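PDB 5KU7: TIR-NB-LRR type resistance protein RPV1 from Vitis rotundifolia, which belongs to the TIR-NB-LRR family of plant resistance proteins, intracellular immune receptors, and is represented here by its TIR domain. Local coordinates for residues D9-F14 and R37-D42; S29-R34 and E160-I165; F97-H102 and W146-D151. All coordinates share one frame; numbering follows the deposited sequence.

Contact 1 of 3, residues D9-F14 and R37-D42; sequences DVFLSF and RTFRDD
Strand 8-14, the first strand along the chain and the inner neighbour of edge strand 38-39 in the parallel TIR sheet, pairs with it to bring Val-10 beside Thr-38 and Phe-11 beside Phe-39. Arg-37 O takes two amides, Asp-9 N at 2.7 Å and Val-10 N at 3.0 Å, and Asp-9 OD2 turns back to accept Arg-37 N through its anti lone pair. The other carboxylate oxygen, OD1, forms a salt bridge with Arg-62. Further along, Phe-39 N donates to Val-10 O and Leu-12 N to Phe-39 O, the latter bond almost straight at 169°. Strand 38-39 is the outermost strand, within this chain, of the flavodoxin-like sheet, joined to strand 8-14 by a beta-alpha-beta crossover through helix 23-33. On the face turned to helix 52-59, the rings of Phe-11 and Phe-39 point the same way, their planes only 11° apart but slid so far that centroids lie 5.4 Å apart. On the other face, Thr-38 CG2 meets Val-10 CG1 at 3.9 Å. Past the last bridge a water replaces the direct bond, donating to Leu-12 O and accepting from Asp-41 N, and Phe-14 presents the edge of its ring to Asp-41 O, 3.8 Å from CZ.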
loop_
_atom_site.group_PDB
_atom_site.type_symbol
_atom_site.label_atom_id
_atom_site.label_comp_id
_atom_site.label_asym_id
_atom_site.label_seq_id
_atom_site.Cartn_x
_atom_site.Cartn_y
_atom_site.Cartn_z
ATOM N N ASP A 9 9.227 9.440 -18.407
ATOM C CA ASP A 9 9.906 10.260 -17.409
ATOM C C ASP A 9 10.602 9.384 -16.373
ATOM O O ASP A 9 11.707 9.679 -15.923
ATOM C CB ASP A 9 8.907 11.206 -16.765
ATOM C CG ASP A 9 8.360 12.204 -17.760
ATOM O OD1 ASP A 9 9.174 12.782 -18.513
ATOM O OD2 ASP A 9 7.128 12.374 -17.835
ATOM N N VAL A 10 9.946 8.286 -16.020
ATOM C CA VAL A 10 10.443 7.379 -15.002
ATOM C C VAL A 10 10.306 5.908 -15.397
ATOM O O VAL A 10 9.250 5.458 -15.865
ATOM C CB VAL A 10 9.704 7.592 -13.671
ATOM C CG1 VAL A 10 10.003 6.451 -12.703
ATOM C CG2 VAL A 10 10.094 8.936 -13.070
ATOM N N PHE A 11 11.393 5.165 -15.216
ATOM C CA PHE A 11 11.344 3.709 -15.273
ATOM C C PHE A 11 11.314 3.195 -13.836
ATOM O O PHE A 11 12.203 3.506 -13.037
ATOM C CB PHE A 11 12.541 3.131 -16.057
ATOM C CG PHE A 11 12.582 1.630 -16.089
ATOM C CD1 PHE A 11 13.212 0.918 -15.080
ATOM C CD2 PHE A 11 11.991 0.922 -17.131
ATOM C CE1 PHE A 11 13.249 -0.476 -15.100
ATOM C CE2 PHE A 11 12.031 -0.470 -17.162
ATOM C CZ PHE A 11 12.660 -1.165 -16.140
ATOM N N LEU A 12 10.273 2.431 -13.513
ATOM C CA LEU A 12 10.104 1.835 -12.193
ATOM C C LEU A 12 10.759 0.468 -12.068
ATOM O O LEU A 12 10.241 -0.510 -12.601
ATOM C CB LEU A 12 8.626 1.669 -11.874
ATOM C CG LEU A 12 8.054 2.623 -10.866
ATOM C CD1 LEU A 12 6.582 2.289 -10.645
ATOM C CD2 LEU A 12 8.892 2.459 -9.596
ATOM N N SER A 13 11.861 0.384 -11.333
ATOM C CA SER A 13 12.490 -0.905 -11.072
ATOM C C SER A 13 12.122 -1.408 -9.675
ATOM O O SER A 13 12.317 -0.716 -8.683
ATOM C CB SER A 13 14.006 -0.797 -11.235
ATOM O OG SER A 13 14.674 -1.982 -10.841
ATOM N N PHE A 14 11.599 -2.625 -9.610
ATOM C CA PHE A 14 11.086 -3.177 -8.366
ATOM C C PHE A 14 11.154 -4.695 -8.426
ATOM O O PHE A 14 11.263 -5.283 -9.499
ATOM C CB PHE A 14 9.643 -2.720 -8.135
ATOM C CG PHE A 14 8.680 -3.180 -9.223
ATOM C CD1 PHE A 14 8.664 -2.560 -10.469
ATOM C CD2 PHE A 14 7.811 -4.234 -8.998
ATOM C CE1 PHE A 14 7.796 -2.975 -11.461
ATOM C CE2 PHE A 14 6.938 -4.676 -10.001
ATOM C CZ PHE A 14 6.925 -4.045 -11.226
ATOM N N ARG A 37 5.188 10.562 -16.639
ATOM C CA ARG A 37 4.988 9.373 -17.460
ATOM C C ARG A 37 5.929 8.251 -17.020
ATOM O O ARG A 37 7.141 8.375 -17.123
ATOM C CB ARG A 37 5.172 9.681 -18.945
ATOM C CG ARG A 37 4.138 8.948 -19.780
ATOM C CD ARG A 37 4.463 8.848 -21.251
ATOM N NE ARG A 37 3.604 7.844 -21.884
ATOM C CZ ARG A 37 3.730 7.414 -23.136
ATOM N NH1 ARG A 37 4.690 7.899 -23.915
ATOM N NH2 ARG A 37 2.893 6.496 -23.609
ATOM N N THR A 38 5.357 7.144 -16.563
ATOM C CA THR A 38 6.128 6.105 -15.901
ATOM C C THR A 38 5.977 4.753 -16.546
ATOM O O THR A 38 4.868 4.326 -16.859
ATOM C CB THR A 38 5.705 5.998 -14.429
ATOM O OG1 THR A 38 5.917 7.272 -13.819
ATOM C CG2 THR A 38 6.509 4.927 -13.683
ATOM N N PHE A 39 7.100 4.069 -16.741
ATOM C CA PHE A 39 7.046 2.700 -17.236
ATOM C C PHE A 39 7.090 1.741 -16.073
ATOM O O PHE A 39 8.073 1.689 -15.331
ATOM C CB PHE A 39 8.193 2.397 -18.204
ATOM C CG PHE A 39 8.199 0.966 -18.716
ATOM C CD1 PHE A 39 8.683 -0.073 -17.920
ATOM C CD2 PHE A 39 7.742 0.670 -19.989
ATOM C CE1 PHE A 39 8.685 -1.376 -18.371
ATOM C CE2 PHE A 39 7.750 -0.643 -20.470
ATOM C CZ PHE A 39 8.220 -1.663 -19.663
ATOM N N ARG A 40 6.022 0.967 -15.937
ATOM C CA ARG A 40 5.925 -0.053 -14.903
ATOM C C ARG A 40 5.565 -1.386 -15.523
ATOM O O ARG A 40 4.433 -1.566 -15.960
ATOM C CB ARG A 40 4.889 0.359 -13.844
ATOM C CG ARG A 40 4.813 -0.605 -12.692
ATOM C CD ARG A 40 3.822 -1.716 -13.019
ATOM N NE ARG A 40 2.846 -1.733 -11.943
ATOM C CZ ARG A 40 1.615 -1.260 -12.024
ATOM N NH1 ARG A 40 1.142 -0.793 -13.167
ATOM N NH2 ARG A 40 0.847 -1.294 -10.954
ATOM N N ASP A 41 6.522 -2.318 -15.544
ATOM C CA ASP A 41 6.374 -3.560 -16.319
ATOM C C ASP A 41 5.254 -4.417 -15.753
ATOM O O ASP A 41 5.282 -4.780 -14.579
ATOM C CB ASP A 41 7.684 -4.368 -16.344
ATOM C CG ASP A 41 7.580 -5.639 -17.216
ATOM O OD1 ASP A 41 6.870 -5.606 -18.238
ATOM O OD2 ASP A 41 8.213 -6.671 -16.901
ATOM N N ASP A 42 4.282 -4.751 -16.591
ATOM C CA ASP A 42 3.187 -5.600 -16.155
ATOM C C ASP A 42 2.956 -6.757 -17.120
ATOM O O ASP A 42 1.932 -7.426 -17.036
ATOM C CB ASP A 42 1.882 -4.792 -15.992
ATOM C CG ASP A 42 1.405 -4.137 -17.301
ATOM O OD1 ASP A 42 1.946 -4.438 -18.387
ATOM O OD2 ASP A 42 0.442 -3.345 -17.248
HETATM O O HOH W 1 9.331 -1.995 -14.756
#

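Contact 2 of 3, residues S29-R34 and E160-I165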
loop_
_atom_site.group_PDB
_atom_site.type_symbol
_atom_site.label_atom_id
_atom_site.label_comp_id
_atom_site.label_asym_id
_atom_site.label_seq_id
_atom_site.Cartn_x
_atom_site.Cartn_y
_atom_site.Cartn_z
ATOM N N SER A 29 0.873 4.832 -9.342
ATOM C CA SER A 29 -0.333 5.610 -9.543
ATOM C C SER A 29 -0.095 7.062 -9.128
ATOM O O SER A 29 -0.533 7.981 -9.819
ATOM C CB SER A 29 -1.485 4.993 -8.752
ATOM O OG SER A 29 -2.659 5.767 -8.874
ATOM N N ALA A 30 0.624 7.270 -8.019
ATOM C CA ALA A 30 0.927 8.632 -7.552
ATOM C C ALA A 30 1.748 9.403 -8.585
ATOM O O ALA A 30 1.514 10.591 -8.805
ATOM C CB ALA A 30 1.660 8.592 -6.218
ATOM N N LEU A 31 2.713 8.728 -9.218
ATOM C CA LEU A 31 3.550 9.389 -10.232
ATOM C C LEU A 31 2.690 9.865 -11.392
ATOM O O LEU A 31 2.855 10.981 -11.887
ATOM C CB LEU A 31 4.647 8.450 -10.738
ATOM C CG LEU A 31 5.714 8.091 -9.695
ATOM C CD1 LEU A 31 6.479 6.881 -10.183
ATOM C CD2 LEU A 31 6.668 9.273 -9.434
ATOM N N GLY A 32 1.783 8.997 -11.832
ATOM C CA GLY A 32 0.911 9.318 -12.943
ATOM C C GLY A 32 0.068 10.535 -12.645
ATOM O O GLY A 32 -0.123 11.383 -13.507
ATOM N N ARG A 33 -0.427 10.630 -11.416
ATOM C CA ARG A 33 -1.253 11.762 -11.024
ATOM C C ARG A 33 -0.525 13.092 -11.174
ATOM O O ARG A 33 -1.158 14.127 -11.356
ATOM C CB ARG A 33 -1.756 11.588 -9.583
ATOM C CG ARG A 33 -2.886 10.573 -9.474
ATOM C CD ARG A 33 -3.666 10.721 -8.161
ATOM N NE ARG A 33 -2.823 10.456 -6.998
ATOM C CZ ARG A 33 -2.551 9.239 -6.547
ATOM N NH1 ARG A 33 -3.065 8.168 -7.162
ATOM N NH2 ARG A 33 -1.770 9.089 -5.485
ATOM N N ARG A 34 0.802 13.059 -11.088
ATOM C CA ARG A 34 1.615 14.270 -11.179
ATOM C C ARG A 34 2.095 14.510 -12.605
ATOM O O ARG A 34 2.948 15.350 -12.846
ATOM C CB ARG A 34 2.816 14.185 -10.229
ATOM C CG ARG A 34 2.501 14.635 -8.823
ATOM C CD ARG A 34 3.420 13.972 -7.816
ATOM N NE ARG A 34 3.068 14.313 -6.434
ATOM C CZ ARG A 34 2.236 13.603 -5.670
ATOM N NH1 ARG A 34 1.651 12.492 -6.137
ATOM N NH2 ARG A 34 1.989 14.003 -4.431
ATOM N N GLU A 160 5.549 12.513 -0.509
ATOM C CA GLU A 160 6.817 13.198 -0.333
ATOM C C GLU A 160 7.811 12.824 -1.460
ATOM O O GLU A 160 8.428 13.689 -2.078
ATOM C CB GLU A 160 7.380 12.868 1.041
ATOM C CG GLU A 160 8.826 13.199 1.201
ATOM C CD GLU A 160 9.306 12.948 2.604
ATOM O OE1 GLU A 160 8.458 12.627 3.475
ATOM O OE2 GLU A 160 10.530 13.077 2.826
ATOM N N ILE A 161 7.917 11.532 -1.747
ATOM C CA ILE A 161 8.785 11.034 -2.800
ATOM C C ILE A 161 8.410 11.581 -4.179
ATOM O O ILE A 161 9.256 12.056 -4.953
ATOM C CB ILE A 161 8.736 9.498 -2.837
ATOM C CG1 ILE A 161 9.392 8.921 -1.581
ATOM C CG2 ILE A 161 9.389 8.956 -4.117
ATOM C CD1 ILE A 161 9.024 7.484 -1.326
ATOM N N THR A 162 7.133 11.516 -4.499
ATOM C CA THR A 162 6.738 11.904 -5.833
ATOM C C THR A 162 6.780 13.428 -6.015
ATOM O O THR A 162 6.962 13.911 -7.137
ATOM C CB THR A 162 5.363 11.347 -6.162
ATOM O OG1 THR A 162 4.441 11.818 -5.189
ATOM C CG2 THR A 162 5.387 9.819 -6.086
ATOM N N ASN A 163 6.643 14.175 -4.919
ATOM C CA ASN A 163 6.760 15.634 -4.973
ATOM C C ASN A 163 8.180 16.051 -5.287
ATOM O O ASN A 163 8.417 16.911 -6.131
ATOM C CB ASN A 163 6.356 16.276 -3.647
ATOM C CG ASN A 163 4.873 16.513 -3.538
ATOM O OD1 ASN A 163 4.147 16.441 -4.529
ATOM N ND2 ASN A 163 4.414 16.823 -2.329
ATOM N N SER A 164 9.118 15.422 -4.590
ATOM C CA SER A 164 10.535 15.633 -4.814
ATOM C C SER A 164 10.959 15.225 -6.238
ATOM O O SER A 164 11.663 15.973 -6.917
ATOM C CB SER A 164 11.334 14.855 -3.767
ATOM O OG SER A 164 12.715 14.869 -4.066
ATOM N N ILE A 165 10.476 14.073 -6.706
ATOM C CA ILE A 165 10.793 13.602 -8.059
ATOM C C ILE A 165 10.222 14.553 -9.104
ATOM O O ILE A 165 10.867 14.853 -10.117
ATOM C CB ILE A 165 10.256 12.168 -8.305
ATOM C CG1 ILE A 165 11.049 11.163 -7.473
ATOM C CG2 ILE A 165 10.365 11.772 -9.781
ATOM C CD1 ILE A 165 10.514 9.755 -7.590
#
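Arg-34 reaches from just past the C-terminal turn of helix 23-33 across to Thr-162 and Asn-163 on helix 160-165. From CB, CG lies anti to the carbonyl carbon (chi1 -86°) and the chain stays extended to NE, passing CD 3.6 Å from Thr-162 O. NE donates to Asn-163 OD1 at 3.1 Å, and NH2 adds a longer bond of 3.3 Å to the same oxygen. Both nitrogens approach OD1 from one face of the amide, well above its plane, although OD1 lies close to the guanidinium plane. NH1 turns back to Ala-30 O, again in the guanidinium plane, and together these bonds restrict the rotation of the group. Thr-162 CB lies over one guanidinium face, toward its rim, and the threonine hydroxyl has its own partner in Ile-158 O. Beneath this polar bridge the methyl CG2 of Thr-162 packs 3.6 Å from Leu-31 CD2 and 3.9 Å from Ala-30 CB, and Leu-31 CD2 also faces Ile-165 CD1. The two segment axes pass 9.7 Å apart at a crossing angle of -41°. Such side-by-side packing of the first long helix and the C-terminal helix on one sheet face belongs to the three-layer alpha/beta/alpha architecture of TIR domains.

Contact 3 of 3, residues F97-H102 and W146-D151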
loop_
_atom_site.group_PDB
_atom_site.type_symbol
_atom_site.label_atom_id
_atom_site.label_comp_id
_atom_site.label_asym_id
_atom_site.label_seq_id
_atom_site.Cartn_x
_atom_site.Cartn_y
_atom_site.Cartn_z
ATOM N N PHE A 97 16.704 7.572 -8.719
ATOM C CA PHE A 97 16.104 7.889 -7.423
ATOM C C PHE A 97 15.869 6.635 -6.605
ATOM O O PHE A 97 14.939 5.896 -6.877
ATOM C CB PHE A 97 14.780 8.609 -7.618
ATOM C CG PHE A 97 14.885 9.823 -8.476
ATOM C CD1 PHE A 97 14.289 9.860 -9.722
ATOM C CD2 PHE A 97 15.559 10.944 -8.023
ATOM C CE1 PHE A 97 14.375 10.995 -10.509
ATOM C CE2 PHE A 97 15.644 12.073 -8.800
ATOM C CZ PHE A 97 15.046 12.102 -10.042
ATOM N N PRO A 98 16.743 6.360 -5.632
ATOM C CA PRO A 98 16.559 5.087 -4.925
ATOM C C PRO A 98 15.654 5.222 -3.693
ATOM O O PRO A 98 15.756 6.184 -2.915
ATOM C CB PRO A 98 17.987 4.702 -4.528
ATOM C CG PRO A 98 18.706 6.046 -4.356
ATOM C CD PRO A 98 18.006 7.042 -5.271
ATOM N N ILE A 99 14.759 4.259 -3.560
ATOM C CA ILE A 99 13.894 4.091 -2.407
ATOM C C ILE A 99 14.281 2.819 -1.699
ATOM O O ILE A 99 14.295 1.749 -2.307
ATOM C CB ILE A 99 12.411 3.954 -2.777
ATOM C CG1 ILE A 99 11.917 5.202 -3.480
ATOM C CG2 ILE A 99 11.589 3.657 -1.513
ATOM C CD1 ILE A 99 10.594 4.997 -4.146
ATOM N N PHE A 100 14.592 2.932 -0.422
ATOM C CA PHE A 100 14.950 1.775 0.357
ATOM C C PHE A 100 13.722 1.394 1.151
ATOM O O PHE A 100 13.447 1.970 2.195
ATOM C CB PHE A 100 16.167 2.087 1.223
ATOM C CG PHE A 100 17.352 2.613 0.419
ATOM C CD1 PHE A 100 18.197 1.734 -0.262
ATOM C CD2 PHE A 100 17.603 3.984 0.321
ATOM C CE1 PHE A 100 19.281 2.208 -1.016
ATOM C CE2 PHE A 100 18.677 4.470 -0.432
ATOM C CZ PHE A 100 19.521 3.581 -1.106
ATOM N N TYR A 101 12.965 0.444 0.610
ATOM C CA TYR A 101 11.654 0.100 1.136
ATOM C C TYR A 101 11.724 -0.964 2.219
ATOM O O TYR A 101 11.781 -2.164 1.928
ATOM C CB TYR A 101 10.723 -0.369 0.007
ATOM C CG TYR A 101 9.303 -0.602 0.493
ATOM C CD1 TYR A 101 8.509 0.471 0.911
ATOM C CD2 TYR A 101 8.759 -1.887 0.546
ATOM C CE1 TYR A 101 7.211 0.274 1.359
ATOM C CE2 TYR A 101 7.468 -2.097 1.015
ATOM C CZ TYR A 101 6.702 -1.014 1.410
ATOM O OH TYR A 101 5.426 -1.211 1.846
ATOM N N HIS A 102 11.719 -0.503 3.469
ATOM C CA HIS A 102 11.775 -1.372 4.642
ATOM C C HIS A 102 13.019 -2.241 4.626
ATOM O O HIS A 102 13.014 -3.357 5.144
ATOM C CB HIS A 102 10.519 -2.240 4.739
ATOM C CG HIS A 102 9.252 -1.451 4.811
ATOM N ND1 HIS A 102 8.003 -2.038 4.776
ATOM C CD2 HIS A 102 9.040 -0.118 4.927
ATOM C CE1 HIS A 102 7.080 -1.098 4.855
ATOM N NE2 HIS A 102 7.682 0.075 4.946
ATOM N N TRP A 146 15.379 7.906 -0.365
ATOM C CA TRP A 146 14.506 7.863 0.783
ATOM C C TRP A 146 14.578 6.492 1.434
ATOM O O TRP A 146 14.388 5.472 0.772
ATOM C CB TRP A 146 13.062 8.161 0.377
ATOM C CG TRP A 146 12.888 9.418 -0.408
ATOM C CD1 TRP A 146 12.480 10.629 0.073
ATOM C CD2 TRP A 146 13.127 9.603 -1.809
ATOM N NE1 TRP A 146 12.449 11.555 -0.942
ATOM C CE2 TRP A 146 12.845 10.953 -2.106
ATOM C CE3 TRP A 146 13.557 8.765 -2.839
ATOM C CZ2 TRP A 146 12.983 11.482 -3.394
ATOM C CZ3 TRP A 146 13.687 9.287 -4.118
ATOM C CH2 TRP A 146 13.400 10.636 -4.384
ATOM N N HIS A 147 14.860 6.474 2.730
ATOM C CA HIS A 147 14.749 5.262 3.516
ATOM C C HIS A 147 13.356 5.221 4.180
ATOM O O HIS A 147 13.025 6.072 4.999
ATOM C CB HIS A 147 15.858 5.198 4.562
ATOM C CG HIS A 147 15.852 3.940 5.370
ATOM N ND1 HIS A 147 16.503 3.828 6.579
ATOM C CD2 HIS A 147 15.276 2.735 5.140
ATOM C CE1 HIS A 147 16.323 2.612 7.063
ATOM N NE2 HIS A 147 15.583 1.928 6.209
ATOM N N LEU A 148 12.534 4.250 3.809
ATOM C CA LEU A 148 11.168 4.172 4.321
ATOM C C LEU A 148 11.044 3.057 5.332
ATOM O O LEU A 148 11.398 1.908 5.049
ATOM C CB LEU A 148 10.162 3.924 3.193
ATOM C CG LEU A 148 9.629 5.109 2.387
ATOM C CD1 LEU A 148 10.747 5.965 1.868
ATOM C CD2 LEU A 148 8.753 4.624 1.259
ATOM N N LEU A 149 10.528 3.404 6.501
ATOM C CA LEU A 149 10.217 2.438 7.535
ATOM C C LEU A 149 8.730 2.169 7.563
ATOM O O LEU A 149 7.933 2.864 6.918
ATOM C CB LEU A 149 10.664 2.941 8.898
ATOM C CG LEU A 149 12.048 3.590 8.919
ATOM C CD1 LEU A 149 12.282 4.322 10.239
ATOM C CD2 LEU A 149 13.133 2.542 8.660
ATOM N N ASP A 150 8.351 1.157 8.320
ATOM C CA ASP A 150 6.946 0.929 8.560
ATOM C C ASP A 150 6.609 1.724 9.818
ATOM O O ASP A 150 7.482 2.402 10.378
ATOM C CB ASP A 150 6.646 -0.565 8.674
ATOM C CG ASP A 150 7.379 -1.220 9.807
ATOM O OD1 ASP A 150 8.287 -0.584 10.381
ATOM O OD2 ASP A 150 7.072 -2.392 10.100
ATOM N N ASP A 151 5.356 1.701 10.240
ATOM C CA ASP A 151 4.968 2.511 11.393
ATOM C C ASP A 151 4.913 3.985 10.992
ATOM O O ASP A 151 4.983 4.880 11.841
ATOM C CB ASP A 151 5.911 2.310 12.585
ATOM C CG ASP A 151 5.942 0.872 13.064
ATOM O OD1 ASP A 151 4.968 0.141 12.780
ATOM O OD2 ASP A 151 6.921 0.479 13.740
#
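Strands 97-101 and 146-148 run parallel, their axes 4.8 Å apart and inclined by 17°; Trp-146 N and Leu-148 N donate to Pro-98 O and Phe-100 O, Phe-100 N and His-102 N to Trp-146 O and Leu-148 O. They form the last pair of the five-stranded parallel sheet in this flavodoxin-like fold, strand 146-148 being its outermost strand within the chain. Trp-146 carries much of the side-chain contact: with CG beside its backbone N (chi1 -52°), the indole is directed back along the neighbouring strand. There its six-membered ring meets Phe-97 CB edge-on, 3.7 Å from CZ3, and CE3 lies 4.0 Å from Ile-99 CG1. On the same face, Leu-148 CD2 sits between Ile-99 CG2 at 4.1 Å and Tyr-101 CD1 at 4.2 Å, touching the tyrosine at its ring edge; helix 154-175 packs against Trp-146 and Leu-148. Phe-100 and His-147 point to the other face, toward helix 105-110, and His-147 CD2 turns its edge to Phe-100 O. Beyond the strand ends, the His-102 imidazole has Tyr-101 CZ over the rim of one face and, over the opposite face, Asp-150 CB in a CH-pi contact 4.1 Å from the ring centroid.

Contacts 1 and 3 pair the two outermost strands of one parallel sheet with their inner neighbours; their centres lie about 18 Å apart, with the central strand 61-68 between. Contact 2 joins the helices on one face and touches both. Toward contact 1, Leu-31 CB packs 3.5 Å from Thr-38 OG1, which is hydrogen-bonded to Ile-36 O. Toward contact 3, Ile-161 CG1 approaches Trp-146 CG to 3.7 Å and Ile-161 CD1 reaches Leu-148 CD2 at 3.9 Å, so helix 160-165 seats on the edge strand preceding it. Malonic acid, probably from the crystallisation liquor, is bound by Arg-15, Gly-16, Glu-17 and Arg-20, about 5 Å from the Phe-14 side chain of contact 1; Arg-20 also hydrogen-bonds Asp-41 O.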